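Local coordinates for Slr0280 protein (Synechocystis sp., PDB 5H3K) that is of unknown function but carries a phosphodiester glycosidase (NAGPA-type) domain, which suggests, without proving, a role in cleaving sugar phosphodiesters, at residues A[331-343]-A[598-610]. Residues are numbered along the deposited sequence; the frame is centred on the assembly and turned at random.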
loop_
_atom_site.group_PDB
_atom_site.type_symbol
_atom_site.label_atom_id
_atom_site.label_comp_id
_atom_site.label_asym_id
_atom_site.label_seq_id
_atom_site.Cartn_x
_atom_site.Cartn_y
_atom_site.Cartn_z
ATOM N N ASP A 331 -4.057 -8.151 6.641
ATOM C CA ASP A 331 -5.207 -9.050 6.681
ATOM C C ASP A 331 -5.283 -10.000 5.481
ATOM O O ASP A 331 -5.757 -11.126 5.604
ATOM C CB ASP A 331 -6.522 -8.264 6.871
ATOM C CG ASP A 331 -6.611 -7.552 8.242
ATOM O OD1 ASP A 331 -5.653 -7.620 9.054
ATOM O OD2 ASP A 331 -7.653 -6.907 8.497
ATOM N N GLN A 332 -4.783 -9.575 4.328
ATOM C CA GLN A 332 -4.827 -10.425 3.139
ATOM C C GLN A 332 -3.465 -11.040 2.818
ATOM O O GLN A 332 -3.268 -11.610 1.741
ATOM C CB GLN A 332 -5.426 -9.661 1.941
ATOM C CG GLN A 332 -6.848 -9.148 2.247
ATOM C CD GLN A 332 -7.564 -8.519 1.065
ATOM O OE1 GLN A 332 -7.688 -9.121 -0.007
ATOM N NE2 GLN A 332 -8.061 -7.307 1.264
ATOM N N ARG A 333 -2.543 -10.923 3.775
ATOM C CA ARG A 333 -1.250 -11.630 3.766
ATOM C C ARG A 333 -0.366 -11.355 2.554
ATOM O O ARG A 333 0.263 -12.279 2.011
ATOM C CB ARG A 333 -1.457 -13.142 3.914
ATOM C CG ARG A 333 -2.481 -13.493 4.987
ATOM C CD ARG A 333 -1.821 -13.919 6.269
ATOM N NE ARG A 333 -1.178 -15.223 6.120
ATOM C CZ ARG A 333 -0.706 -15.943 7.131
ATOM N NH1 ARG A 333 -0.815 -15.489 8.372
ATOM N NH2 ARG A 333 -0.126 -17.115 6.903
ATOM N N ALA A 334 -0.313 -10.091 2.136
ATOM C CA ALA A 334 0.552 -9.687 1.033
ATOM C C ALA A 334 1.962 -9.432 1.552
ATOM O O ALA A 334 2.151 -8.783 2.585
ATOM C CB ALA A 334 0.009 -8.427 0.349
ATOM N N ALA A 335 2.960 -9.934 0.832
ATOM C CA ALA A 335 4.342 -9.651 1.184
ATOM C C ALA A 335 4.688 -8.187 0.924
ATOM O O ALA A 335 5.460 -7.589 1.676
ATOM C CB ALA A 335 5.288 -10.566 0.406
ATOM N N VAL A 336 4.152 -7.631 -0.164
ATOM C CA VAL A 336 4.297 -6.209 -0.500
ATOM C C VAL A 336 2.943 -5.689 -0.956
ATOM O O VAL A 336 2.177 -6.416 -1.598
ATOM C CB VAL A 336 5.312 -5.958 -1.665
ATOM C CG1 VAL A 336 5.838 -4.519 -1.633
ATOM C CG2 VAL A 336 6.488 -6.929 -1.606
ATOM N N ALA A 337 2.626 -4.437 -0.644
ATOM C CA ALA A 337 1.429 -3.834 -1.216
ATOM C C ALA A 337 1.624 -2.350 -1.380
ATOM O O ALA A 337 2.334 -1.722 -0.595
ATOM C CB ALA A 337 0.201 -4.120 -0.349
ATOM N N ILE A 338 1.009 -1.786 -2.417
ATOM C CA ILE A 338 0.963 -0.334 -2.577
ATOM C C ILE A 338 -0.492 0.051 -2.818
ATOM O O ILE A 338 -1.253 -0.709 -3.425
ATOM C CB ILE A 338 1.903 0.157 -3.711
ATOM C CG1 ILE A 338 2.049 1.684 -3.666
ATOM C CG2 ILE A 338 1.421 -0.331 -5.087
ATOM C CD1 ILE A 338 3.104 2.232 -4.635
ATOM N N ASN A 339 -0.905 1.205 -2.310
ATOM C CA ASN A 339 -2.237 1.720 -2.622
ATOM C C ASN A 339 -2.374 1.893 -4.135
ATOM O O ASN A 339 -1.384 2.160 -4.852
ATOM C CB ASN A 339 -2.455 3.069 -1.934
ATOM C CG ASN A 339 -1.651 4.165 -2.580
ATOM O OD1 ASN A 339 -0.421 4.214 -2.446
ATOM N ND2 ASN A 339 -2.331 5.041 -3.328
ATOM N N ALA A 340 -3.588 1.727 -4.646
ATOM C CA ALA A 340 -3.749 1.653 -6.097
ATOM C C ALA A 340 -4.798 2.597 -6.683
ATOM O O ALA A 340 -4.493 3.747 -7.019
ATOM C CB ALA A 340 -3.996 0.180 -6.541
ATOM N N GLY A 341 -6.035 2.127 -6.832
ATOM C CA GLY A 341 -7.007 2.870 -7.618
ATOM C C GLY A 341 -7.711 4.044 -6.937
ATOM O O GLY A 341 -7.806 4.111 -5.709
ATOM N N PHE A 342 -8.237 4.961 -7.749
ATOM C CA PHE A 342 -9.053 6.064 -7.253
ATOM C C PHE A 342 -10.408 5.585 -6.721
ATOM O O PHE A 342 -10.943 4.555 -7.153
ATOM C CB PHE A 342 -9.273 7.076 -8.373
ATOM C CG PHE A 342 -8.009 7.734 -8.841
ATOM C CD1 PHE A 342 -7.485 7.460 -10.096
ATOM C CD2 PHE A 342 -7.342 8.623 -8.011
ATOM C CE1 PHE A 342 -6.300 8.075 -10.531
ATOM C CE2 PHE A 342 -6.156 9.249 -8.432
ATOM C CZ PHE A 342 -5.641 8.979 -9.679
ATOM N N PHE A 343 -10.957 6.339 -5.779
ATOM C CA PHE A 343 -12.219 5.993 -5.145
ATOM C C PHE A 343 -12.880 7.252 -4.616
ATOM O O PHE A 343 -12.246 8.314 -4.527
ATOM C CB PHE A 343 -12.002 4.973 -4.000
ATOM C CG PHE A 343 -11.073 5.463 -2.890
ATOM C CD1 PHE A 343 -9.692 5.342 -3.011
ATOM C CD2 PHE A 343 -11.589 6.035 -1.729
ATOM C CE1 PHE A 343 -8.830 5.795 -1.999
ATOM C CE2 PHE A 343 -10.736 6.491 -0.711
ATOM C CZ PHE A 343 -9.349 6.367 -0.854
ATOM N N ALA A 598 -1.467 7.852 6.946
ATOM C CA ALA A 598 -1.938 7.142 5.755
ATOM C C ALA A 598 -3.457 7.039 5.799
ATOM O O ALA A 598 -4.027 6.701 6.828
ATOM C CB ALA A 598 -1.309 5.763 5.676
ATOM N N ALA A 599 -4.117 7.335 4.688
ATOM C CA ALA A 599 -5.582 7.356 4.666
ATOM C C ALA A 599 -6.119 5.961 4.396
ATOM O O ALA A 599 -5.396 5.113 3.886
ATOM C CB ALA A 599 -6.089 8.318 3.598
ATOM N N ARG A 600 -7.387 5.719 4.719
ATOM C CA ARG A 600 -8.018 4.480 4.269
ATOM C C ARG A 600 -8.118 4.538 2.764
ATOM O O ARG A 600 -8.383 5.603 2.202
ATOM C CB ARG A 600 -9.427 4.334 4.848
ATOM C CG ARG A 600 -9.449 4.376 6.354
ATOM C CD ARG A 600 -10.844 4.098 6.890
ATOM N NE ARG A 600 -10.750 3.652 8.275
ATOM C CZ ARG A 600 -11.793 3.378 9.050
ATOM N NH1 ARG A 600 -13.023 3.514 8.577
ATOM N NH2 ARG A 600 -11.602 2.972 10.300
ATOM N N VAL A 601 -7.913 3.402 2.105
ATOM C CA VAL A 601 -8.009 3.361 0.642
ATOM C C VAL A 601 -8.951 2.251 0.204
ATOM O O VAL A 601 -9.240 1.332 0.967
ATOM C CB VAL A 601 -6.620 3.167 -0.035
ATOM C CG1 VAL A 601 -5.653 4.285 0.371
ATOM C CG2 VAL A 601 -6.023 1.804 0.333
ATOM N N SER A 602 -9.424 2.329 -1.031
ATOM C CA SER A 602 -10.324 1.305 -1.574
ATOM C C SER A 602 -9.611 0.013 -1.974
ATOM O O SER A 602 -10.130 -1.097 -1.789
ATOM C CB SER A 602 -11.047 1.866 -2.798
ATOM O OG SER A 602 -11.600 0.809 -3.590
ATOM N N ASN A 603 -8.429 0.141 -2.559
ATOM C CA ASN A 603 -7.777 -1.038 -3.103
ATOM C C ASN A 603 -6.272 -0.873 -3.267
ATOM O O ASN A 603 -5.728 0.241 -3.195
ATOM C CB ASN A 603 -8.434 -1.454 -4.424
ATOM C CG ASN A 603 -8.442 -0.334 -5.466
ATOM O OD1 ASN A 603 -7.428 -0.057 -6.127
ATOM N ND2 ASN A 603 -9.598 0.278 -5.653
ATOM N N ALA A 604 -5.608 -1.991 -3.507
ATOM C CA ALA A 604 -4.157 -2.016 -3.545
ATOM C C ALA A 604 -3.679 -2.990 -4.606
ATOM O O ALA A 604 -4.456 -3.791 -5.134
ATOM C CB ALA A 604 -3.639 -2.442 -2.183
ATOM N N ILE A 605 -2.400 -2.907 -4.946
ATOM C CA ILE A 605 -1.773 -3.992 -5.688
ATOM C C ILE A 605 -0.915 -4.740 -4.683
ATOM O O ILE A 605 -0.054 -4.139 -4.036
ATOM C CB ILE A 605 -0.928 -3.466 -6.853
ATOM C CG1 ILE A 605 -1.827 -2.808 -7.909
ATOM C CG2 ILE A 605 -0.111 -4.591 -7.514
ATOM C CD1 ILE A 605 -1.049 -2.025 -8.977
ATOM N N GLY A 606 -1.143 -6.046 -4.554
ATOM C CA GLY A 606 -0.415 -6.870 -3.597
ATOM C C GLY A 606 0.528 -7.836 -4.301
ATOM O O GLY A 606 0.241 -8.323 -5.395
ATOM N N VAL A 607 1.668 -8.098 -3.673
ATOM C CA VAL A 607 2.646 -9.051 -4.175
ATOM C C VAL A 607 2.668 -10.254 -3.237
ATOM O O VAL A 607 2.739 -10.107 -2.015
ATOM C CB VAL A 607 4.050 -8.426 -4.224
ATOM C CG1 VAL A 607 5.077 -9.451 -4.750
ATOM C CG2 VAL A 607 4.045 -7.192 -5.113
ATOM N N PHE A 608 2.592 -11.444 -3.811
ATOM C CA PHE A 608 2.553 -12.664 -3.017
ATOM C C PHE A 608 3.727 -13.553 -3.399
ATOM O O PHE A 608 4.116 -13.629 -4.571
ATOM C CB PHE A 608 1.217 -13.381 -3.232
ATOM C CG PHE A 608 0.037 -12.616 -2.698
ATOM C CD1 PHE A 608 -0.575 -11.626 -3.460
ATOM C CD2 PHE A 608 -0.425 -12.853 -1.413
ATOM C CE1 PHE A 608 -1.656 -10.907 -2.947
ATOM C CE2 PHE A 608 -1.495 -12.147 -0.897
ATOM C CZ PHE A 608 -2.108 -11.169 -1.664
ATOM N N VAL A 609 4.314 -14.197 -2.401
ATOM C CA VAL A 609 5.433 -15.098 -2.631
ATOM C C VAL A 609 5.026 -16.476 -2.131
ATOM O O VAL A 609 4.785 -16.658 -0.941
ATOM C CB VAL A 609 6.700 -14.617 -1.909
ATOM C CG1 VAL A 609 7.869 -15.555 -2.214
ATOM C CG2 VAL A 609 7.047 -13.197 -2.345
ATOM N N ARG A 610 4.919 -17.434 -3.048
ATOM C CA ARG A 610 4.413 -18.767 -2.717
ATOM C C ARG A 610 5.273 -19.879 -3.302
ATOM O O ARG A 610 6.482 -19.910 -3.088
ATOM C CB ARG A 610 2.974 -18.918 -3.205
ATOM C CG ARG A 610 1.996 -18.029 -2.454
ATOM C CD ARG A 610 0.693 -17.810 -3.199
ATOM N NE ARG A 610 -0.280 -17.113 -2.360
ATOM C CZ ARG A 610 -1.398 -16.557 -2.815
ATOM N NH1 ARG A 610 -1.685 -16.611 -4.109
ATOM N NH2 ARG A 610 -2.226 -15.945 -1.973
HETATM O O HOH W 1 -7.219 2.740 -3.579
HETATM O O HOH W 2 -10.412 2.002 -7.907
#
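Asn603 sets its CG between its own backbone N and carbonyl carbon (chi1 56°), which carries OD1 to the backbone of Gly341. Phe343, with a similar first torsion, lays one ring face over the Val601-Ser602 peptide, Ser602 N standing 3.6 Å above the ring plane. The Gly341 N to Asn603 OD1 bond is short, 2.7 Å, its donor 30° out of the carbonyl plane. The same amide gives ND2 to Ser602 OG and to a water that donates to Phe342 O, which fixes its flip. Were Asn603 replaced by an alanine, Gly341 N would probably lose its side-chain acceptor, and Ser602 OG and the water their amide donor, leaving the turn after strand 336-339 freer to shift. Beyond this polar corner, the antiparallel pairing contains a classic beta bulge: Ala335 and Val336 both face Val607, whose O takes Ala335 N at 2.9 Å and, weakly, Val336 N at 3.4 Å. Val607 N returns a 2.7 Å bond to Val336 O, and Ile338 and Ile605 form a reciprocal hydrogen-bonded pair. At the far end Ala334 CA makes an off-centre CH-pi contact with the Phe608 ring, Gln332 O lying at its edge. Helix 325-331, closed by a Schellman motif at Arg333, packs on Ala337 and Ala604, Met499 meets Ala340 and Ile605, and strand 336-339 pairs on its other edge with strand 584-586, placing the contact inside one antiparallel sheet.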